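PDB 6RO8: cytochrome P450 RhF from Acinetobacter radioresistens, which probably acts as a heme-dependent monooxygenase or peroxygenase, this chain being the heme domain of a longer protein that also carries an iron-sulfur domain. Local coordinates for residues 21-24 with 25-29; 147-150 with 151-155; 369-372 with 373-376; 395-398 with 399-403. All coordinates share one frame; numbering follows the deposited sequence.

How the contacts relate
All four contacts are local, and each joins segments that follow one another directly. They lie in series along the chain, with no nesting or crossing and no long loop closed. Contact 1 is in helix 20-29, near the N terminus, and packs toward helix 47-52. Contact 2 forms the end of helix 134-155, about 50 Å from contact 1 between centres. Contact 3 lies in the heme-binding loop before helix 384-401. Contact 4 ends that helix and closes the series. Contacts 2 and 4 touch directly: Asp153 and Arg401 form a salt bridge, and Val148 packs on Glu397. This ties helix 134-155 to helix 384-401. Contacts 1 and 3 touch none of the others; contact 3 lies beside the heme.

Contact 1. Residues 21-24 with 25-29; sequences HAEL and QQKGK
Gln25 reaches back one turn to His21 along the alpha-helix 20-29, near the start of the ordered chain. This is an i to i+4 side-chain contact. Gln25 CB lies 3.6 Å from Ala22 O. CG stands beside its own backbone N (chi1 -40°), and that N donates to His21 O at 2.9 Å. The CG methylene therefore also faces His21 O. The chain then bends at chi2 and brings the amide up to the imidazole. Gln25 CD is 3.7 Å from His21 ND1. At the tip, NE2 comes nearer ND1, while OE1 comes nearer CE1. The amide and ring planes are 53° apart, so the two flat groups meet at a slant. The imidazole NE2 is hydrogen-bonded to Gln52 O, which should limit the ring's rotation.

Leu24 is buried and packs on Glu48, Phe49 and Gln52 of helix 47-52. Most of the remaining touching residues are exposed, as befits a surface helix with one packed side. Another side-chain pair, Glu23 and Lys27, spans a turn. Lys27 runs its CG past Glu23 O and bends back toward the carboxylate. Its NZ ends 3.3 Å from Glu23 OE2, a salt bridge whose hydrogen bond is weak.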
loop_
_atom_site.group_PDB
_atom_site.type_symbol
_atom_site.label_atom_id
_atom_site.label_comp_id
_atom_site.label_asym_id
_atom_site.label_seq_id
_atom_site.Cartn_x
_atom_site.Cartn_y
_atom_site.Cartn_z
ATOM N N HIS A 21 8.325 -32.812 2.766
ATOM C CA HIS A 21 7.166 -32.232 2.094
ATOM C C HIS A 21 5.923 -32.332 2.965
ATOM O O HIS A 21 5.144 -31.378 3.055
ATOM C CB HIS A 21 6.918 -32.913 0.751
ATOM C CG HIS A 21 6.052 -32.109 -0.168
ATOM N ND1 HIS A 21 4.696 -32.326 -0.298
ATOM C CD2 HIS A 21 6.344 -31.061 -0.976
ATOM C CE1 HIS A 21 4.193 -31.457 -1.157
ATOM N NE2 HIS A 21 5.172 -30.679 -1.582
ATOM N N ALA A 22 5.719 -33.478 3.612
ATOM C CA ALA A 22 4.649 -33.578 4.593
ATOM C C ALA A 22 4.746 -32.439 5.602
ATOM O O ALA A 22 3.742 -31.802 5.936
ATOM C CB ALA A 22 4.697 -34.939 5.296
ATOM N N GLU A 23 5.961 -32.143 6.075
ATOM C CA GLU A 23 6.110 -31.053 7.027
ATOM C C GLU A 23 5.710 -29.733 6.398
ATOM O O GLU A 23 5.064 -28.902 7.045
ATOM C CB GLU A 23 7.543 -30.988 7.547
ATOM C CG GLU A 23 7.698 -30.073 8.750
ATOM C CD GLU A 23 9.102 -30.060 9.300
ATOM O OE1 GLU A 23 9.383 -30.830 10.248
ATOM O OE2 GLU A 23 9.923 -29.282 8.774
ATOM N N LEU A 24 6.081 -29.523 5.130
ATOM C CA LEU A 24 5.707 -28.293 4.443
ATOM C C LEU A 24 4.190 -28.136 4.375
ATOM O O LEU A 24 3.658 -27.034 4.548
ATOM C CB LEU A 24 6.315 -28.279 3.046
ATOM C CG LEU A 24 6.385 -26.879 2.444
ATOM C CD1 LEU A 24 7.245 -25.978 3.353
ATOM C CD2 LEU A 24 6.929 -26.927 1.020
ATOM N N GLN A 25 3.470 -29.233 4.134
ATOM C CA GLN A 25 2.019 -29.126 4.046
ATOM C C GLN A 25 1.425 -28.722 5.380
ATOM O O GLN A 25 0.546 -27.857 5.438
ATOM C CB GLN A 25 1.424 -30.439 3.553
ATOM C CG GLN A 25 2.262 -31.063 2.467
ATOM C CD GLN A 25 1.445 -31.789 1.432
ATOM O OE1 GLN A 25 0.782 -31.164 0.599
ATOM N NE2 GLN A 25 1.489 -33.116 1.469
ATOM N N GLN A 26 1.922 -29.302 6.468
ATOM C CA GLN A 26 1.481 -28.863 7.786
ATOM C C GLN A 26 1.841 -27.396 8.038
ATOM O O GLN A 26 1.019 -26.632 8.557
ATOM C CB GLN A 26 2.077 -29.762 8.861
ATOM C CG GLN A 26 1.318 -29.690 10.170
ATOM C CD GLN A 26 -0.061 -30.333 10.086
ATOM O OE1 GLN A 26 -0.953 -30.027 10.887
ATOM N NE2 GLN A 26 -0.244 -31.230 9.113
ATOM N N LYS A 27 3.066 -26.981 7.686
ATOM C CA LYS A 27 3.426 -25.581 7.881
ATOM C C LYS A 27 2.491 -24.677 7.094
ATOM O O LYS A 27 2.092 -23.611 7.576
ATOM C CB LYS A 27 4.876 -25.319 7.469
ATOM C CG LYS A 27 5.940 -25.901 8.383
ATOM C CD LYS A 27 7.076 -24.899 8.574
ATOM C CE LYS A 27 8.363 -25.328 7.868
ATOM N NZ LYS A 27 9.306 -26.051 8.781
ATOM N N GLY A 28 2.118 -25.102 5.883
ATOM C CA GLY A 28 1.202 -24.312 5.079
ATOM C C GLY A 28 -0.199 -24.279 5.653
ATOM O O GLY A 28 -0.837 -23.222 5.694
ATOM N N LYS A 29 -0.700 -25.435 6.100
ATOM C CA LYS A 29 -1.973 -25.460 6.809
ATOM C C LYS A 29 -1.965 -24.479 7.971
ATOM O O LYS A 29 -2.951 -23.772 8.205
ATOM C CB LYS A 29 -2.269 -26.868 7.312
ATOM C CG LYS A 29 -3.577 -26.968 8.083
ATOM C CD LYS A 29 -3.808 -28.371 8.659
ATOM C CE LYS A 29 -3.881 -28.353 10.187
ATOM N NZ LYS A 29 -3.648 -29.705 10.775
#

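Contact 2. Residues 147-150 with 151-155; sequences LVRK and KVDGF
Lys151 meets Leu147 in the last turns of helix 134-155, through its backbone N and the first carbons of its side chain. By its place in the sequence this is probably the P450 D helix. Lys151 N donates to Leu147 O at 2.9 Å, and Lys151 CB lies 3.5 Å from the same Leu147 O. The side chain then bends at chi2, chi3 and chi4 and leads away to Glu170, with which NZ forms a salt bridge. Lys150 takes part mainly through its backbone. Its O receives a weak bond from Gly154 N at 3.1 Å. Gly154 N also donates to Lys151 O, at 2.9 Å, as the helix nears its end. Arg149 and Asp153 lie side by side and point the same way. Their guanidinium and carboxylate planes are 79° apart. Arg149 NE stays 4.8 Å from Asp153 OD2, so the two charges do not pair directly. Arg149 forms a salt bridge with Glu146 instead, and Asp153 with Arg401. Asp153 N still donates to Arg149 O, at 3.0 Å.

Val148 and Val152 make the buried side, with their CG1 atoms 4.4 Å apart. Val148 packs on Ile393, Phe394 and Glu397 of helix 384-401, and Val152 on Arg401 there. Both valines also touch Met167 of helix 163-168, as does Phe155. Leu147 and Lys151 lie against Ile171 of helix 170-179. The end of helix 134-155 is thus wedged among these three helices.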
loop_
_atom_site.group_PDB
_atom_site.type_symbol
_atom_site.label_atom_id
_atom_site.label_comp_id
_atom_site.label_asym_id
_atom_site.label_seq_id
_atom_site.Cartn_x
_atom_site.Cartn_y
_atom_site.Cartn_z
ATOM N N LEU A 147 8.487 20.845 -0.551
ATOM C CA LEU A 147 8.281 20.301 0.785
ATOM C C LEU A 147 9.545 19.626 1.296
ATOM O O LEU A 147 9.979 19.865 2.430
ATOM C CB LEU A 147 7.106 19.314 0.779
ATOM C CG LEU A 147 5.705 19.920 0.668
ATOM C CD1 LEU A 147 4.654 18.841 0.824
ATOM C CD2 LEU A 147 5.523 21.004 1.718
ATOM N N VAL A 148 10.148 18.776 0.465
ATOM C CA VAL A 148 11.311 18.015 0.896
ATOM C C VAL A 148 12.503 18.939 1.128
ATOM O O VAL A 148 13.319 18.709 2.030
ATOM C CB VAL A 148 11.616 16.925 -0.142
ATOM C CG1 VAL A 148 12.840 16.145 0.247
ATOM C CG2 VAL A 148 10.415 16.005 -0.297
ATOM N N ARG A 149 12.626 19.996 0.326
ATOM C CA ARG A 149 13.716 20.938 0.540
ATOM C C ARG A 149 13.583 21.617 1.898
ATOM O O ARG A 149 14.577 21.815 2.609
ATOM C CB ARG A 149 13.743 21.984 -0.571
ATOM C CG ARG A 149 14.978 22.877 -0.510
ATOM C CD ARG A 149 15.035 23.869 -1.657
ATOM N NE ARG A 149 14.085 24.964 -1.485
ATOM C CZ ARG A 149 12.865 24.998 -2.011
ATOM N NH1 ARG A 149 12.434 23.993 -2.766
ATOM N NH2 ARG A 149 12.082 26.046 -1.785
ATOM N N LYS A 150 12.355 21.990 2.278
ATOM C CA LYS A 150 12.178 22.727 3.526
ATOM C C LYS A 150 12.254 21.803 4.726
ATOM O O LYS A 150 12.798 22.181 5.767
ATOM C CB LYS A 150 10.857 23.495 3.503
ATOM C CG LYS A 150 10.666 24.262 2.221
ATOM C CD LYS A 150 9.393 25.091 2.179
ATOM C CE LYS A 150 9.651 26.558 2.467
ATOM N NZ LYS A 150 8.397 27.220 2.920
ATOM N N LYS A 151 11.721 20.588 4.601
ATOM C CA LYS A 151 11.785 19.665 5.728
ATOM C C LYS A 151 13.231 19.353 6.099
ATOM O O LYS A 151 13.608 19.442 7.275
ATOM C CB LYS A 151 11.009 18.390 5.420
ATOM C CG LYS A 151 9.546 18.493 5.827
ATOM C CD LYS A 151 9.400 18.511 7.345
ATOM C CE LYS A 151 8.318 19.474 7.826
ATOM N NZ LYS A 151 6.940 18.894 7.878
ATOM N N VAL A 152 14.067 19.016 5.113
ATOM C CA VAL A 152 15.460 18.762 5.448
ATOM C C VAL A 152 16.190 20.056 5.762
ATOM O O VAL A 152 17.198 20.029 6.474
ATOM C CB VAL A 152 16.194 17.983 4.344
ATOM C CG1 VAL A 152 15.341 16.826 3.825
ATOM C CG2 VAL A 152 16.571 18.878 3.234
ATOM N N ASP A 153 15.707 21.200 5.276
ATOM C CA ASP A 153 16.250 22.453 5.779
ATOM C C ASP A 153 16.122 22.494 7.292
ATOM O O ASP A 153 16.995 23.023 7.989
ATOM C CB ASP A 153 15.539 23.650 5.140
ATOM C CG ASP A 153 16.110 24.023 3.771
ATOM O OD1 ASP A 153 17.185 23.498 3.392
ATOM O OD2 ASP A 153 15.475 24.846 3.070
ATOM N N GLY A 154 15.068 21.871 7.819
ATOM C CA GLY A 154 14.813 21.946 9.245
ATOM C C GLY A 154 15.724 21.053 10.065
ATOM O O GLY A 154 16.150 21.428 11.157
ATOM N N PHE A 155 16.029 19.863 9.572
ATOM C CA PHE A 155 16.739 18.907 10.405
ATOM C C PHE A 155 18.177 18.662 9.973
ATOM O O PHE A 155 18.911 17.979 10.696
ATOM C CB PHE A 155 15.961 17.575 10.478
ATOM C CG PHE A 155 15.915 16.777 9.190
ATOM C CD1 PHE A 155 17.013 16.040 8.757
ATOM C CD2 PHE A 155 14.736 16.685 8.463
ATOM C CE1 PHE A 155 16.949 15.274 7.602
ATOM C CE2 PHE A 155 14.670 15.917 7.305
ATOM C CZ PHE A 155 15.776 15.206 6.878
#

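Contact 3. Residues 369-372 with 373-376; sequences IEHL and TFGY. With HEM (protoporphyrin IX containing Fe), chain B.
Phe374 sits between His371 and the heme in the cysteine-ligand loop of the P450 fold, at the start of the FxxGxxxCxG signature. Its CE1 lies 3.6 Å from C2B of the heme. Across the ring from the heme-facing CD1 and CE1, Phe374 CD2 meets His371 CE1 at 3.6 Å. The two ring planes are 50° apart and meet at a slant. Thr373 CG2 packs on the heme methyl CMB. Leu372 CD2 lies 4.0 Å from Tyr376 CB. Tyr376 N gives a weak bond to the propionate oxygen O2A, 3.4 Å away. Gly375 has a positive phi (77°), and its CA lies against that same oxygen.

A type I turn from Leu372 to Gly375 shapes this shell. It is closed by Gly375 N donating to Leu372 O at 2.9 Å. His371 ND1 accepts from Thr373 N at 3.0 Å, nearly in the ring plane. That leaves NE2 to pair with Glu308 OE1, so both ring nitrogens are held, which should fix the ring's rotation. One water links His371 O, Phe374 N and Gly375 O. Thr373 OG1 bonds to Leu311 O. Phe374 is also joined by backbone hydrogen bonding to Cys381, the axial ligand of the iron.

His371 and Phe374 pack on helix 303-314. Leu372 and Tyr376 pack on helix 69-77, and Leu372 also meets helix 345-349. Phe374 touches Lys384 and Arg388 at the start of helix 384-401.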
loop_
_atom_site.group_PDB
_atom_site.type_symbol
_atom_site.label_atom_id
_atom_site.label_comp_id
_atom_site.label_asym_id
_atom_site.label_seq_id
_atom_site.Cartn_x
_atom_site.Cartn_y
_atom_site.Cartn_z
ATOM N N ILE A 369 10.892 -3.376 -13.192
ATOM C CA ILE A 369 9.564 -2.799 -13.372
ATOM C C ILE A 369 8.489 -3.863 -13.545
ATOM O O ILE A 369 7.304 -3.579 -13.328
ATOM C CB ILE A 369 9.572 -1.850 -14.583
ATOM C CG1 ILE A 369 8.278 -1.046 -14.657
ATOM C CG2 ILE A 369 9.695 -2.653 -15.859
ATOM C CD1 ILE A 369 8.511 0.407 -14.966
ATOM N N GLU A 370 8.859 -5.098 -13.899
ATOM C CA GLU A 370 7.859 -6.157 -13.988
ATOM C C GLU A 370 7.326 -6.601 -12.620
ATOM O O GLU A 370 6.480 -7.507 -12.578
ATOM C CB GLU A 370 8.444 -7.352 -14.734
ATOM C CG GLU A 370 8.584 -7.121 -16.232
ATOM C CD GLU A 370 9.252 -8.275 -16.947
ATOM O OE1 GLU A 370 9.907 -9.109 -16.281
ATOM O OE2 GLU A 370 9.118 -8.355 -18.182
ATOM N N HIS A 371 7.793 -6.002 -11.519
ATOM C CA HIS A 371 7.325 -6.355 -10.183
ATOM C C HIS A 371 5.807 -6.149 -10.075
ATOM O O HIS A 371 5.187 -5.461 -10.894
ATOM C CB HIS A 371 8.056 -5.519 -9.127
ATOM C CG HIS A 371 7.626 -4.080 -9.087
ATOM N ND1 HIS A 371 6.394 -3.679 -8.613
ATOM C CD2 HIS A 371 8.261 -2.947 -9.477
ATOM C CE1 HIS A 371 6.286 -2.368 -8.720
ATOM N NE2 HIS A 371 7.410 -1.896 -9.232
ATOM N N LEU A 372 5.211 -6.721 -9.020
ATOM C CA LEU A 372 3.757 -6.703 -8.853
ATOM C C LEU A 372 3.295 -5.891 -7.645
ATOM O O LEU A 372 2.145 -6.024 -7.233
ATOM C CB LEU A 372 3.210 -8.133 -8.767
ATOM C CG LEU A 372 3.540 -8.962 -10.008
ATOM C CD1 LEU A 372 3.118 -10.413 -9.866
ATOM C CD2 LEU A 372 2.873 -8.334 -11.208
ATOM N N THR A 373 4.162 -5.046 -7.074
ATOM C CA THR A 373 3.785 -4.234 -5.917
ATOM C C THR A 373 2.634 -3.292 -6.256
ATOM O O THR A 373 1.834 -2.952 -5.377
ATOM C CB THR A 373 5.021 -3.453 -5.404
ATOM O OG1 THR A 373 6.099 -4.352 -5.135
ATOM C CG2 THR A 373 4.757 -2.683 -4.134
ATOM N N PHE A 374 2.501 -2.885 -7.517
ATOM C CA PHE A 374 1.390 -2.012 -7.906
ATOM C C PHE A 374 0.194 -2.784 -8.443
ATOM O O PHE A 374 -0.766 -2.160 -8.932
ATOM C CB PHE A 374 1.830 -0.985 -8.965
ATOM C CG PHE A 374 2.750 0.085 -8.436
ATOM C CD1 PHE A 374 2.404 0.836 -7.327
ATOM C CD2 PHE A 374 3.974 0.332 -9.055
ATOM C CE1 PHE A 374 3.263 1.817 -6.845
ATOM C CE2 PHE A 374 4.839 1.306 -8.585
ATOM C CZ PHE A 374 4.486 2.053 -7.479
ATOM N N GLY A 375 0.238 -4.116 -8.367
ATOM C CA GLY A 375 -0.721 -4.951 -9.048
ATOM C C GLY A 375 -0.436 -5.058 -10.535
ATOM O O GLY A 375 0.620 -4.673 -11.043
ATOM N N TYR A 376 -1.421 -5.600 -11.242
ATOM C CA TYR A 376 -1.314 -5.835 -12.672
ATOM C C TYR A 376 -2.730 -5.873 -13.233
ATOM O O TYR A 376 -3.646 -6.400 -12.591
ATOM C CB TYR A 376 -0.562 -7.145 -12.957
ATOM C CG TYR A 376 -0.384 -7.492 -14.417
ATOM C CD1 TYR A 376 0.710 -7.024 -15.134
ATOM C CD2 TYR A 376 -1.295 -8.311 -15.075
ATOM C CE1 TYR A 376 0.892 -7.351 -16.475
ATOM C CE2 TYR A 376 -1.126 -8.645 -16.425
ATOM C CZ TYR A 376 -0.028 -8.159 -17.123
ATOM O OH TYR A 376 0.157 -8.484 -18.464
HETATM C CHA HEM B . -4.616 0.312 -6.604
HETATM C CHB HEM B . -0.327 -0.227 -4.368
HETATM C CHC HEM B . 0.178 4.606 -3.960
HETATM C CHD HEM B . -4.310 5.065 -5.762
HETATM C C1A HEM B . -3.512 -0.272 -6.021
HETATM C C2A HEM B . -3.249 -1.691 -5.869
HETATM C C3A HEM B . -2.078 -1.837 -5.258
HETATM C C4A HEM B . -1.536 -0.517 -4.981
HETATM C CMA HEM B . -1.429 -3.193 -4.909
HETATM C CAA HEM B . -4.157 -2.848 -6.345
HETATM C CBA HEM B . -3.605 -3.326 -7.674
HETATM C CGA HEM B . -4.467 -4.401 -8.278
HETATM O O1A HEM B . -5.477 -4.799 -7.647
HETATM O O2A HEM B . -4.133 -4.851 -9.399
HETATM C C1B HEM B . 0.217 1.017 -4.148
HETATM C C2B HEM B . 1.574 1.278 -3.707
HETATM C C3B HEM B . 1.713 2.619 -3.578
HETATM C C4B HEM B . 0.449 3.245 -3.943
HETATM C CMB HEM B . 2.618 0.159 -3.444
HETATM C CAB HEM B . 2.948 3.454 -3.166
HETATM C CBB HEM B . 4.191 2.986 -3.046
HETATM C C1C HEM B . -0.997 5.165 -4.411
HETATM C C2C HEM B . -1.352 6.573 -4.453
HETATM C C3C HEM B . -2.603 6.668 -4.962
HETATM C C4C HEM B . -3.067 5.341 -5.253
HETATM C CMC HEM B . -0.416 7.711 -3.992
HETATM C CAC HEM B . -3.513 7.894 -5.248
HETATM C CBC HEM B . -3.148 9.146 -4.966
HETATM C C1D HEM B . -4.802 3.835 -6.123
HETATM C C2D HEM B . -6.108 3.580 -6.684
HETATM C C3D HEM B . -6.195 2.278 -6.929
HETATM C C4D HEM B . -4.943 1.647 -6.528
HETATM C CMD HEM B . -7.217 4.620 -6.955
HETATM C CAD HEM B . -7.449 1.586 -7.510
HETATM C CBD HEM B . -7.448 1.575 -9.032
HETATM C CGD HEM B . -8.410 0.515 -9.518
HETATM O O1D HEM B . -9.043 -0.145 -8.668
HETATM O O2D HEM B . -8.547 0.311 -10.750
HETATM N NA HEM B . -2.453 0.407 -5.455
HETATM N NB HEM B . -0.435 2.234 -4.280
HETATM N NC HEM B . -2.075 4.451 -4.906
HETATM N ND HEM B . -4.116 2.633 -6.046
HETATM FE FE HEM B . -2.261 2.467 -5.172
HETATM O O HOH W 1 3.146 -3.639 -9.974
HETATM O O HOH W 2 -3.391 2.220 -3.181
#

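Contact 4. Residues 395-398 with 399-403; sequences IEEL and SRRIP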
loop_
_atom_site.group_PDB
_atom_site.type_symbol
_atom_site.label_atom_id
_atom_site.label_comp_id
_atom_site.label_asym_id
_atom_site.label_seq_id
_atom_site.Cartn_x
_atom_site.Cartn_y
_atom_site.Cartn_z
ATOM N N ILE A 395 14.896 10.553 -2.126
ATOM C CA ILE A 395 16.238 10.000 -2.231
ATOM C C ILE A 395 17.196 10.990 -2.895
ATOM O O ILE A 395 18.357 11.122 -2.479
ATOM C CB ILE A 395 16.183 8.664 -2.987
ATOM C CG1 ILE A 395 15.328 7.667 -2.208
ATOM C CG2 ILE A 395 17.588 8.138 -3.227
ATOM C CD1 ILE A 395 14.873 6.490 -3.045
ATOM N N GLU A 396 16.737 11.693 -3.939
ATOM C CA GLU A 396 17.582 12.695 -4.573
ATOM C C GLU A 396 18.004 13.747 -3.561
ATOM O O GLU A 396 19.197 14.034 -3.412
ATOM C CB GLU A 396 16.862 13.345 -5.762
ATOM C CG GLU A 396 17.801 14.070 -6.761
ATOM C CD GLU A 396 18.162 15.487 -6.312
ATOM O OE1 GLU A 396 17.428 15.991 -5.437
ATOM O OE2 GLU A 396 19.165 16.089 -6.819
ATOM N N GLU A 397 17.031 14.314 -2.834
ATOM C CA GLU A 397 17.340 15.374 -1.878
ATOM C C GLU A 397 18.336 14.883 -0.840
ATOM O O GLU A 397 19.367 15.524 -0.595
ATOM C CB GLU A 397 16.061 15.884 -1.208
ATOM C CG GLU A 397 16.227 17.174 -0.363
ATOM C CD GLU A 397 16.405 18.428 -1.234
ATOM O OE1 GLU A 397 16.791 19.504 -0.692
ATOM O OE2 GLU A 397 16.162 18.341 -2.466
ATOM N N LEU A 398 18.065 13.711 -0.262
ATOM C CA LEU A 398 18.907 13.180 0.803
ATOM C C LEU A 398 20.303 12.824 0.305
ATOM O O LEU A 398 21.298 13.151 0.957
ATOM C CB LEU A 398 18.245 11.952 1.428
ATOM C CG LEU A 398 17.109 12.263 2.397
ATOM C CD1 LEU A 398 16.333 10.993 2.748
ATOM C CD2 LEU A 398 17.662 12.932 3.632
ATOM N N SER A 399 20.399 12.128 -0.827
ATOM C CA SER A 399 21.710 11.729 -1.323
ATOM C C SER A 399 22.491 12.909 -1.868
ATOM O O SER A 399 23.725 12.859 -1.904
ATOM C CB SER A 399 21.561 10.661 -2.399
ATOM O OG SER A 399 20.877 11.193 -3.520
ATOM N N ARG A 400 21.797 13.968 -2.278
ATOM C CA ARG A 400 22.478 15.164 -2.758
ATOM C C ARG A 400 23.102 15.939 -1.611
ATOM O O ARG A 400 24.270 16.343 -1.681
ATOM C CB ARG A 400 21.502 16.061 -3.511
ATOM C CG ARG A 400 22.176 17.121 -4.317
ATOM C CD ARG A 400 21.163 17.931 -5.089
ATOM N NE ARG A 400 20.529 18.948 -4.261
ATOM C CZ ARG A 400 19.228 18.985 -4.012
ATOM N NH1 ARG A 400 18.440 18.059 -4.534
ATOM N NH2 ARG A 400 18.714 19.943 -3.244
ATOM N N ARG A 401 22.339 16.147 -0.542
ATOM C CA ARG A 401 22.753 17.057 0.510
ATOM C C ARG A 401 23.352 16.357 1.719
ATOM O O ARG A 401 24.048 17.008 2.509
ATOM C CB ARG A 401 21.565 17.916 0.939
ATOM C CG ARG A 401 20.943 18.645 -0.229
ATOM C CD ARG A 401 19.715 19.385 0.193
ATOM N NE ARG A 401 19.939 20.145 1.413
ATOM C CZ ARG A 401 19.003 20.876 2.002
ATOM N NH1 ARG A 401 17.786 20.918 1.467
ATOM N NH2 ARG A 401 19.277 21.550 3.118
ATOM N N ILE A 402 23.107 15.064 1.890
ATOM C CA ILE A 402 23.734 14.317 2.972
ATOM C C ILE A 402 24.327 13.044 2.388
ATOM O O ILE A 402 23.802 11.948 2.630
ATOM C CB ILE A 402 22.730 13.980 4.081
ATOM C CG1 ILE A 402 21.797 15.154 4.382
ATOM C CG2 ILE A 402 23.465 13.587 5.314
ATOM C CD1 ILE A 402 20.788 14.838 5.475
ATOM N N PRO A 403 25.390 13.130 1.590
ATOM C CA PRO A 403 25.937 11.905 0.978
ATOM C C PRO A 403 26.579 10.943 1.973
ATOM O O PRO A 403 26.761 9.766 1.631
ATOM C CB PRO A 403 26.965 12.442 -0.025
ATOM C CG PRO A 403 27.268 13.828 0.443
ATOM C CD PRO A 403 26.027 14.350 1.059
#
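Glu397 sets its CG anti to the backbone N (chi1 -170°) and bends at chi2, which swings its carboxylate down the helix toward Arg400 and Arg401. Both arginines bend at chi3 to meet it. This is a salt-bridge network at the C-terminal end of helix 384-401, the L helix of the P450 fold. Arg401 runs alongside Glu397, and its NH1 donates to OE1 at 2.8 Å, nearly straight and in the guanidinium plane. Arg400 reaches Glu397 OE2 with both NH1 and NH2, each weakly at 3.1 Å. The planes of Glu397 and Arg400 are steeply inclined, 82° apart. Glu396 pairs with Arg400 from one turn back, OE1 to NH1, with its carboxylate only 29° from the guanidinium plane.

Ser399 uses its hydroxyl on the backbone. OG donates to Ile395 O at 2.7 Å, and Ser399 N reaches the same oxygen at 2.8 Å from the opposite face of the carbonyl plane. Leu398 CD2 lies 4.1 Å from Ile402 CD1, and Ile402 N closes the last turn on Leu398 O. Ser399 also packs on Trp293 and Cys297 of helix 290-298.

Two arginines face Glu396 and Glu397, and Arg401 NH2 also pairs with Asp153 of helix 134-155, so opposite charges are largely paired. Glu397 is buried against helix 134-155 and is gripped by two arginines. Their positive charges would probably keep it ionised.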